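Local coordinates for protein (tenascin) (Gallus gallus, PDB 1QR4), which is an extracellular-matrix adhesion protein whose two fibronectin type III domains here span the heparin- and contactin-binding regions and probably bind heparin, at residues Val140-Asp143 against Gly144-Arg148. Residues are numbered along the deposited sequence; the frame is centred on the assembly and turned at random.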
ATOM      1  N   VAL A 140     -13.164  14.369  -7.899  1.00 34.93           N
ATOM      2  CA  VAL A 140     -14.237  14.625  -6.942  1.00 39.98           C
ATOM      3  C   VAL A 140     -13.921  13.880  -5.657  1.00 42.24           C
ATOM      4  O   VAL A 140     -13.605  12.696  -5.691  1.00 50.20           O
ATOM      5  CB  VAL A 140     -15.620  14.180  -7.485  1.00 29.14           C
ATOM      6  CG1 VAL A 140     -16.589  13.871  -6.327  1.00 37.33           C
ATOM      7  CG2 VAL A 140     -16.209  15.292  -8.361  1.00 27.91           C
ATOM      8  N   THR A 141     -13.987  14.573  -4.524  1.00 56.29           N
ATOM      9  CA  THR A 141     -13.686  13.929  -3.254  1.00 50.32           C
ATOM     10  C   THR A 141     -14.987  13.582  -2.531  1.00 43.77           C
ATOM     11  O   THR A 141     -15.967  14.318  -2.604  1.00 54.40           O
ATOM     12  CB  THR A 141     -12.739  14.799  -2.365  1.00 47.32           C
ATOM     13  OG1 THR A 141     -11.714  15.392  -3.179  1.00 43.67           O
ATOM     14  CG2 THR A 141     -12.031  13.931  -1.354  1.00 58.73           C
ATOM     15  N   VAL A 142     -15.009  12.415  -1.901  1.00 31.54           N
ATOM     16  CA  VAL A 142     -16.181  11.964  -1.185  1.00 44.03           C
ATOM     17  C   VAL A 142     -15.736  11.328   0.127  1.00 50.12           C
ATOM     18  O   VAL A 142     -14.722  10.632   0.165  1.00 56.65           O
ATOM     19  CB  VAL A 142     -17.013  10.987  -2.058  1.00 44.17           C
ATOM     20  CG1 VAL A 142     -16.917   9.547  -1.541  1.00 36.41           C
ATOM     21  CG2 VAL A 142     -18.458  11.470  -2.147  1.00 50.85           C
ATOM     22  N   ASP A 143     -16.502  11.576   1.191  1.00 65.23           N
ATOM     23  CA  ASP A 143     -16.205  11.084   2.537  1.00 57.62           C
ATOM     24  C   ASP A 143     -16.050   9.565   2.676  1.00 52.95           C
ATOM     25  O   ASP A 143     -16.739   8.791   2.013  1.00 63.30           O
ATOM     26  CB  ASP A 143     -17.244  11.613   3.529  1.00 72.32           C
ATOM     27  CG  ASP A 143     -16.721  11.648   4.954  1.00 87.91           C
ATOM     28  OD1 ASP A 143     -15.870  12.517   5.259  1.00 79.74           O
ATOM     29  OD2 ASP A 143     -17.162  10.804   5.767  1.00 83.61           O
ATOM     30  N   GLY A 144     -15.173   9.167   3.595  1.00 36.14           N
ATOM     31  CA  GLY A 144     -14.864   7.769   3.834  1.00 23.11           C
ATOM     32  C   GLY A 144     -15.962   6.771   4.137  1.00 40.13           C
ATOM     33  O   GLY A 144     -15.790   5.578   3.879  1.00 64.77           O
ATOM     34  N   SER A 145     -17.061   7.227   4.726  1.00 49.76           N
ATOM     35  CA  SER A 145     -18.172   6.333   5.045  1.00 54.87           C
ATOM     36  C   SER A 145     -18.969   6.015   3.786  1.00 55.41           C
ATOM     37  O   SER A 145     -19.637   4.978   3.709  1.00 58.64           O
ATOM     38  CB  SER A 145     -19.088   6.977   6.077  1.00 38.07           C
ATOM     39  OG  SER A 145     -19.499   8.256   5.629  1.00 51.73           O
ATOM     40  N   LYS A 146     -18.888   6.924   2.811  1.00 57.68           N
ATOM     41  CA  LYS A 146     -19.581   6.795   1.530  1.00 59.00           C
ATOM     42  C   LYS A 146     -18.906   5.746   0.662  1.00 66.50           C
ATOM     43  O   LYS A 146     -17.677   5.656   0.618  1.00 71.65           O
ATOM     44  CB  LYS A 146     -19.617   8.136   0.788  1.00 61.55           C
ATOM     45  CG  LYS A 146     -20.195   9.283   1.608  1.00 78.55           C
ATOM     46  CD  LYS A 146     -20.598  10.452   0.724  1.00 99.59           C
ATOM     47  CE  LYS A 146     -21.803  10.091  -0.150  1.00 99.81           C
ATOM     48  NZ  LYS A 146     -22.270  11.203  -1.041  1.00 99.74           N
ATOM     49  N   THR A 147     -19.724   4.965  -0.040  1.00 58.06           N
ATOM     50  CA  THR A 147     -19.232   3.895  -0.897  1.00 44.31           C
ATOM     51  C   THR A 147     -19.625   4.094  -2.364  1.00 50.69           C
ATOM     52  O   THR A 147     -19.418   3.209  -3.199  1.00 53.32           O
ATOM     53  CB  THR A 147     -19.746   2.534  -0.375  1.00 52.49           C
ATOM     54  OG1 THR A 147     -19.368   1.479  -1.266  1.00 67.41           O
ATOM     55  CG2 THR A 147     -21.257   2.556  -0.235  1.00 61.05           C
ATOM     56  N   ARG A 148     -20.153   5.276  -2.685  1.00 52.49           N
ATOM     57  CA  ARG A 148     -20.571   5.585  -4.057  1.00 51.93           C
ATOM     58  C   ARG A 148     -20.784   7.074  -4.297  1.00 45.05           C
ATOM     59  O   ARG A 148     -20.927   7.855  -3.356  1.00 51.67           O
ATOM     60  CB  ARG A 148     -21.872   4.846  -4.413  1.00 58.68           C
ATOM     61  CG  ARG A 148     -23.120   5.319  -3.660  1.00 48.78           C
ATOM     62  CD  ARG A 148     -24.365   4.584  -4.125  1.00 68.23           C
ATOM     63  NE  ARG A 148     -24.205   3.131  -4.046  1.00 87.39           N
ATOM     64  CZ  ARG A 148     -24.911   2.256  -4.763  1.00 90.87           C
ATOM     65  NH1 ARG A 148     -25.833   2.686  -5.613  1.00 83.98           N
ATOM     66  NH2 ARG A 148     -24.674   0.953  -4.654  1.00 84.81           N
TER
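The carbonyl oxygen of Asp143 accepts the backbone N-H of Lys146, with Asp143 O and Lys146 N 3.0 Å apart, and this bond closes a type I beta turn running from Asp143 to Lys146. Its N-H...O angle of 139° is well short of straight, and the donor lies above the carbonyl plane, tilted 44° out of it. Gly144 and Ser145 occupy the two central positions; Gly144 has the ordinary helical-type backbone of the first of these, a conformation open to any residue, and its backbone is hydrogen-bonded to that of Asp123. Aspartate is common at the first position of type I turns, and here the carboxylate of Asp143 turns to the hydroxyl of Ser145. With CG anti to the backbone N (chi1 -156°), the group lies near the start of the turn, and OD2 takes a weak hydrogen bond from Ser145 OG, 3.5 Å away. Serine is small and polar enough to place its hydroxyl here, in a setting exposed to solvent.

Lys146, the last residue of the turn, lays its aliphatic chain across Val142, the two side chains meeting at about a right angle. Lys146 CB approaches Val142 CG1 to 3.8 Å, while CD comes within 3.7 Å of Val142 CG2. The bend at chi3 keeps CE and NZ beside Val142 CG2. Lysine thus supplies methylenes for a nonpolar contact with the branched valine, which suits an extended strand.

Strand 138-143 is an outermost strand of its four-stranded antiparallel sheet, bonded to strand 124-131 through Val142 and Tyr125. The loop that contains this turn passes from one sheet of the fibronectin type III sandwich to the other, where Thr147 bonds Trp115 and Ser114 of strand 111-115 before strand 148-151 begins.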